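Local coordinates for protein alkaline serine protease (Pseudoalteromonas sp., PDB 1Y9Z) that probably hydrolyses peptide bonds as a cold-adapted, subtilisin-like serine protease, at residues G230-Y244 and F321-S335. Residues are numbered along the deposited sequence; the frame is centred on the assembly and turned at random.
Sequences GVVPHNRLTPSGTSY and FLVDANSDITVPSVS
R236 and D324 carry the tight half of this contact. The arginine chain runs fully extended from CG to NE and, with CG trans to the backbone N (chi1 179°), leaves the strand on the same face as L322 and reaches the loop after strand 321-323. There NE meets OD1 of D324 at 3.0 Å, in the guanidinium plane and on the anti lone pair, although the two planar groups are turned 66° apart. A weak second bond comes from NH1, and NH2 goes to the carbonyl of A247. On its syn side OD1 also accepts the amide of I329 at 2.7 Å, while OD2 takes the amide of D328, so the carboxylate is held by its own loop and by the arginine. I329 O lies over one guanidinium face and T238 CG2 over the opposite one, a snug setting for a buried charge.

The backbone around this bridge belongs to a mixed sheet, probably that of the inserted beta-barrel domain. Strand 232-240 changes partner along its length: V232 pairs antiparallel with S335, its N 2.9 Å from S335 O, and beyond the inverse gamma turn centred on N235 the chain runs parallel to 321-323, where L237 N reaches L322 O at 2.9 Å. V231 CG1 packs on V334 CB at the inner end, next to A217.

Toward solvent the packing thins out to scattered van der Waals contacts. L237 CD1 leans on CD2 of F321 at 3.4 Å, and OD1 of N235 sits by the same ring. Farther out, V323 CG1 lies over the Y244 ring, 3.9 Å from its centroid in a CH-pi contact, and Y244 OH touches A325 CB at 3.4 Å. P239 CD rests against the carbonyls of D324 and A325, near the exposed type II' turn from S240 to S243.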
loop_
_atom_site.group_PDB
_atom_site.type_symbol
_atom_site.label_atom_id
_atom_site.label_comp_id
_atom_site.label_asym_id
_atom_site.label_seq_id
_atom_site.Cartn_x
_atom_site.Cartn_y
_atom_site.Cartn_z
ATOM N N GLY A 230 -9.499 8.365 6.185
ATOM C CA GLY A 230 -9.357 7.378 5.135
ATOM C C GLY A 230 -10.662 7.228 4.381
ATOM O O GLY A 230 -11.598 6.599 4.867
ATOM N N VAL A 231 -10.733 7.829 3.198
ATOM C CA VAL A 231 -11.925 7.751 2.359
ATOM C C VAL A 231 -11.470 7.241 0.999
ATOM O O VAL A 231 -10.732 7.916 0.284
ATOM C CB VAL A 231 -12.595 9.130 2.191
ATOM C CG1 VAL A 231 -13.876 8.991 1.384
ATOM C CG2 VAL A 231 -12.888 9.734 3.557
ATOM N N VAL A 232 -11.907 6.040 0.648
ATOM C CA VAL A 232 -11.501 5.429 -0.605
ATOM C C VAL A 232 -12.539 5.525 -1.713
ATOM O O VAL A 232 -13.685 5.116 -1.534
ATOM C CB VAL A 232 -11.166 3.938 -0.386
ATOM C CG1 VAL A 232 -10.720 3.298 -1.689
ATOM C CG2 VAL A 232 -10.094 3.801 0.678
ATOM N N PRO A 233 -12.156 6.084 -2.873
ATOM C CA PRO A 233 -13.117 6.189 -3.974
ATOM C C PRO A 233 -13.359 4.775 -4.504
ATOM O O PRO A 233 -12.409 4.027 -4.736
ATOM C CB PRO A 233 -12.397 7.089 -4.976
ATOM C CG PRO A 233 -10.957 6.749 -4.758
ATOM C CD PRO A 233 -10.849 6.655 -3.249
ATOM N N HIS A 234 -14.622 4.399 -4.682
ATOM C CA HIS A 234 -14.926 3.052 -5.158
ATOM C C HIS A 234 -14.255 2.685 -6.469
ATOM O O HIS A 234 -14.426 3.366 -7.483
ATOM C CB HIS A 234 -16.435 2.847 -5.316
ATOM C CG HIS A 234 -17.095 2.227 -4.124
ATOM N ND1 HIS A 234 -16.445 1.357 -3.277
ATOM C CD2 HIS A 234 -18.369 2.310 -3.671
ATOM C CE1 HIS A 234 -17.290 0.931 -2.354
ATOM N NE2 HIS A 234 -18.464 1.493 -2.571
ATOM N N ASN A 235 -13.490 1.597 -6.441
ATOM C CA ASN A 235 -12.810 1.104 -7.628
ATOM C C ASN A 235 -13.873 0.373 -8.443
ATOM O O ASN A 235 -13.988 -0.852 -8.382
ATOM C CB ASN A 235 -11.689 0.138 -7.229
ATOM C CG ASN A 235 -10.846 -0.302 -8.410
ATOM O OD1 ASN A 235 -9.971 -1.158 -8.275
ATOM N ND2 ASN A 235 -11.099 0.283 -9.573
ATOM N N ARG A 236 -14.657 1.143 -9.192
ATOM C CA ARG A 236 -15.739 0.607 -10.006
ATOM C C ARG A 236 -15.296 -0.026 -11.315
ATOM O O ARG A 236 -14.473 0.528 -12.048
ATOM C CB ARG A 236 -16.756 1.717 -10.293
ATOM C CG ARG A 236 -17.939 1.309 -11.164
ATOM C CD ARG A 236 -19.005 2.400 -11.120
ATOM N NE ARG A 236 -20.182 2.114 -11.937
ATOM C CZ ARG A 236 -20.388 2.610 -13.154
ATOM N NH1 ARG A 236 -21.492 2.298 -13.821
ATOM N NH2 ARG A 236 -19.492 3.418 -13.707
ATOM N N LEU A 237 -15.861 -1.196 -11.597
ATOM C CA LEU A 237 -15.573 -1.938 -12.816
ATOM C C LEU A 237 -16.893 -2.293 -13.492
ATOM O O LEU A 237 -17.842 -2.706 -12.828
ATOM C CB LEU A 237 -14.826 -3.235 -12.495
ATOM C CG LEU A 237 -13.524 -3.176 -11.691
ATOM C CD1 LEU A 237 -13.022 -4.594 -11.458
ATOM C CD2 LEU A 237 -12.486 -2.358 -12.438
ATOM N N THR A 238 -16.953 -2.121 -14.806
ATOM C CA THR A 238 -18.154 -2.453 -15.563
ATOM C C THR A 238 -17.753 -3.348 -16.729
ATOM O O THR A 238 -16.583 -3.397 -17.109
ATOM C CB THR A 238 -18.862 -1.188 -16.103
ATOM O OG1 THR A 238 -17.974 -0.465 -16.962
ATOM C CG2 THR A 238 -19.303 -0.300 -14.952
ATOM N N PRO A 239 -18.717 -4.077 -17.311
ATOM C CA PRO A 239 -18.421 -4.967 -18.436
ATOM C C PRO A 239 -17.739 -4.292 -19.624
ATOM O O PRO A 239 -18.091 -3.178 -20.013
ATOM C CB PRO A 239 -19.792 -5.541 -18.793
ATOM C CG PRO A 239 -20.738 -4.458 -18.366
ATOM C CD PRO A 239 -20.164 -4.053 -17.034
ATOM N N SER A 240 -16.752 -4.980 -20.187
ATOM C CA SER A 240 -16.013 -4.479 -21.338
ATOM C C SER A 240 -15.616 -5.656 -22.218
ATOM O O SER A 240 -14.505 -6.177 -22.114
ATOM C CB SER A 240 -14.760 -3.728 -20.885
ATOM O OG SER A 240 -14.004 -3.287 -21.999
ATOM N N GLY A 241 -16.535 -6.074 -23.081
ATOM C CA GLY A 241 -16.264 -7.197 -23.957
ATOM C C GLY A 241 -16.517 -8.505 -23.236
ATOM O O GLY A 241 -17.658 -8.829 -22.907
ATOM N N THR A 242 -15.450 -9.255 -22.981
ATOM C CA THR A 242 -15.565 -10.534 -22.293
ATOM C C THR A 242 -15.137 -10.420 -20.833
ATOM O O THR A 242 -15.264 -11.375 -20.066
ATOM C CB THR A 242 -14.703 -11.615 -22.979
ATOM O OG1 THR A 242 -14.831 -12.852 -22.268
ATOM C CG2 THR A 242 -13.240 -11.196 -23.003
ATOM N N SER A 243 -14.635 -9.250 -20.451
ATOM C CA SER A 243 -14.189 -9.031 -19.081
ATOM C C SER A 243 -14.712 -7.721 -18.498
ATOM O O SER A 243 -15.723 -7.186 -18.949
ATOM C CB SER A 243 -12.660 -9.045 -19.019
ATOM O OG SER A 243 -12.104 -8.057 -19.871
ATOM N N TYR A 244 -14.013 -7.221 -17.486
ATOM C CA TYR A 244 -14.383 -5.977 -16.819
ATOM C C TYR A 244 -13.287 -4.929 -16.980
ATOM O O TYR A 244 -12.106 -5.259 -17.072
ATOM C CB TYR A 244 -14.628 -6.238 -15.330
ATOM C CG TYR A 244 -16.015 -6.752 -15.007
ATOM C CD1 TYR A 244 -17.097 -5.879 -14.919
ATOM C CD2 TYR A 244 -16.246 -8.109 -14.789
ATOM C CE1 TYR A 244 -18.377 -6.341 -14.619
ATOM C CE2 TYR A 244 -17.522 -8.584 -14.490
ATOM C CZ TYR A 244 -18.582 -7.693 -14.405
ATOM O OH TYR A 244 -19.843 -8.153 -14.103
ATOM N N PHE A 321 -13.049 -4.134 -5.089
ATOM C CA PHE A 321 -13.488 -3.923 -6.456
ATOM C C PHE A 321 -15.005 -3.803 -6.421
ATOM O O PHE A 321 -15.688 -4.661 -5.859
ATOM C CB PHE A 321 -13.115 -5.107 -7.353
ATOM C CG PHE A 321 -11.654 -5.195 -7.674
ATOM C CD1 PHE A 321 -10.833 -6.096 -7.008
ATOM C CD2 PHE A 321 -11.098 -4.377 -8.652
ATOM C CE1 PHE A 321 -9.476 -6.184 -7.312
ATOM C CE2 PHE A 321 -9.743 -4.455 -8.965
ATOM C CZ PHE A 321 -8.930 -5.361 -8.292
ATOM N N LEU A 322 -15.528 -2.725 -6.992
ATOM C CA LEU A 322 -16.969 -2.539 -7.057
ATOM C C LEU A 322 -17.371 -3.076 -8.421
ATOM O O LEU A 322 -17.384 -2.342 -9.412
ATOM C CB LEU A 322 -17.347 -1.058 -6.942
ATOM C CG LEU A 322 -18.831 -0.732 -7.169
ATOM C CD1 LEU A 322 -19.703 -1.506 -6.190
ATOM C CD2 LEU A 322 -19.052 0.765 -7.011
ATOM N N VAL A 323 -17.658 -4.372 -8.473
ATOM C CA VAL A 323 -18.058 -5.016 -9.717
ATOM C C VAL A 323 -19.513 -4.646 -9.985
ATOM O O VAL A 323 -20.421 -5.112 -9.301
ATOM C CB VAL A 323 -17.906 -6.547 -9.617
ATOM C CG1 VAL A 323 -18.248 -7.194 -10.947
ATOM C CG2 VAL A 323 -16.483 -6.895 -9.215
ATOM N N ASP A 324 -19.712 -3.795 -10.986
ATOM C CA ASP A 324 -21.034 -3.299 -11.358
ATOM C C ASP A 324 -21.462 -3.875 -12.709
ATOM O O ASP A 324 -21.328 -3.223 -13.746
ATOM C CB ASP A 324 -20.974 -1.771 -11.420
ATOM C CG ASP A 324 -22.341 -1.120 -11.393
ATOM O OD1 ASP A 324 -22.387 0.127 -11.433
ATOM O OD2 ASP A 324 -23.361 -1.834 -11.328
ATOM N N ALA A 325 -21.984 -5.097 -12.684
ATOM C CA ALA A 325 -22.415 -5.793 -13.892
ATOM C C ALA A 325 -23.380 -5.014 -14.783
ATOM O O ALA A 325 -23.218 -4.992 -16.003
ATOM C CB ALA A 325 -23.034 -7.136 -13.517
ATOM N N ASN A 326 -24.382 -4.382 -14.180
ATOM C CA ASN A 326 -25.368 -3.628 -14.947
ATOM C C ASN A 326 -25.096 -2.128 -14.993
ATOM O O ASN A 326 -25.937 -1.354 -15.453
ATOM C CB ASN A 326 -26.768 -3.878 -14.380
ATOM C CG ASN A 326 -27.148 -5.346 -14.392
ATOM O OD1 ASN A 326 -27.129 -5.995 -15.438
ATOM N ND2 ASN A 326 -27.496 -5.876 -13.225
ATOM N N SER A 327 -23.921 -1.722 -14.521
ATOM C CA SER A 327 -23.541 -0.311 -14.514
ATOM C C SER A 327 -24.623 0.527 -13.840
ATOM O O SER A 327 -25.045 1.559 -14.366
ATOM C CB SER A 327 -23.326 0.182 -15.947
ATOM O OG SER A 327 -22.341 -0.588 -16.614
ATOM N N ASP A 328 -25.060 0.076 -12.668
ATOM C CA ASP A 328 -26.103 0.755 -11.908
ATOM C C ASP A 328 -25.594 1.913 -11.056
ATOM O O ASP A 328 -26.311 2.887 -10.834
ATOM C CB ASP A 328 -26.817 -0.255 -11.007
ATOM C CG ASP A 328 -27.438 -1.395 -11.788
ATOM O OD1 ASP A 328 -27.778 -2.423 -11.167
ATOM O OD2 ASP A 328 -27.592 -1.260 -13.019
ATOM N N ILE A 329 -24.359 1.805 -10.574
ATOM C CA ILE A 329 -23.790 2.848 -9.730
ATOM C C ILE A 329 -23.226 3.999 -10.555
ATOM O O ILE A 329 -22.038 4.032 -10.879
ATOM C CB ILE A 329 -22.682 2.276 -8.823
ATOM C CG1 ILE A 329 -23.166 0.970 -8.180
ATOM C CG2 ILE A 329 -22.316 3.291 -7.751
ATOM C CD1 ILE A 329 -24.476 1.099 -7.413
ATOM N N THR A 330 -24.099 4.946 -10.885
ATOM C CA THR A 330 -23.730 6.110 -11.678
ATOM C C THR A 330 -23.530 7.347 -10.807
ATOM O O THR A 330 -23.390 8.461 -11.315
ATOM C CB THR A 330 -24.808 6.410 -12.734
ATOM O OG1 THR A 330 -26.087 6.504 -12.095
ATOM C CG2 THR A 330 -24.849 5.306 -13.782
ATOM N N VAL A 331 -23.525 7.146 -9.494
ATOM C CA VAL A 331 -23.329 8.236 -8.546
ATOM C C VAL A 331 -22.021 8.003 -7.794
ATOM O O VAL A 331 -21.495 6.887 -7.784
ATOM C CB VAL A 331 -24.481 8.303 -7.519
ATOM C CG1 VAL A 331 -25.811 8.472 -8.237
ATOM C CG2 VAL A 331 -24.492 7.045 -6.661
ATOM N N PRO A 332 -21.472 9.052 -7.163
ATOM C CA PRO A 332 -20.217 8.864 -6.428
ATOM C C PRO A 332 -20.411 8.018 -5.174
ATOM O O PRO A 332 -21.297 8.283 -4.361
ATOM C CB PRO A 332 -19.780 10.296 -6.117
ATOM C CG PRO A 332 -21.084 11.033 -6.014
ATOM C CD PRO A 332 -21.876 10.470 -7.167
ATOM N N SER A 333 -19.586 6.986 -5.033
ATOM C CA SER A 333 -19.654 6.109 -3.873
ATOM C C SER A 333 -18.247 5.896 -3.321
ATOM O O SER A 333 -17.276 5.828 -4.079
ATOM C CB SER A 333 -20.308 4.773 -4.252
ATOM O OG SER A 333 -19.628 4.131 -5.314
ATOM N N VAL A 334 -18.145 5.805 -1.999
ATOM C CA VAL A 334 -16.857 5.635 -1.338
ATOM C C VAL A 334 -16.884 4.558 -0.258
ATOM O O VAL A 334 -17.949 4.069 0.124
ATOM C CB VAL A 334 -16.400 6.960 -0.685
ATOM C CG1 VAL A 334 -16.338 8.063 -1.733
ATOM C CG2 VAL A 334 -17.354 7.348 0.439
ATOM N N SER A 335 -15.699 4.207 0.233
ATOM C CA SER A 335 -15.545 3.196 1.272
ATOM C C SER A 335 -14.751 3.755 2.452
ATOM O O SER A 335 -13.727 4.407 2.263
ATOM C CB SER A 335 -14.820 1.973 0.699
ATOM O OG SER A 335 -14.453 1.059 1.720
#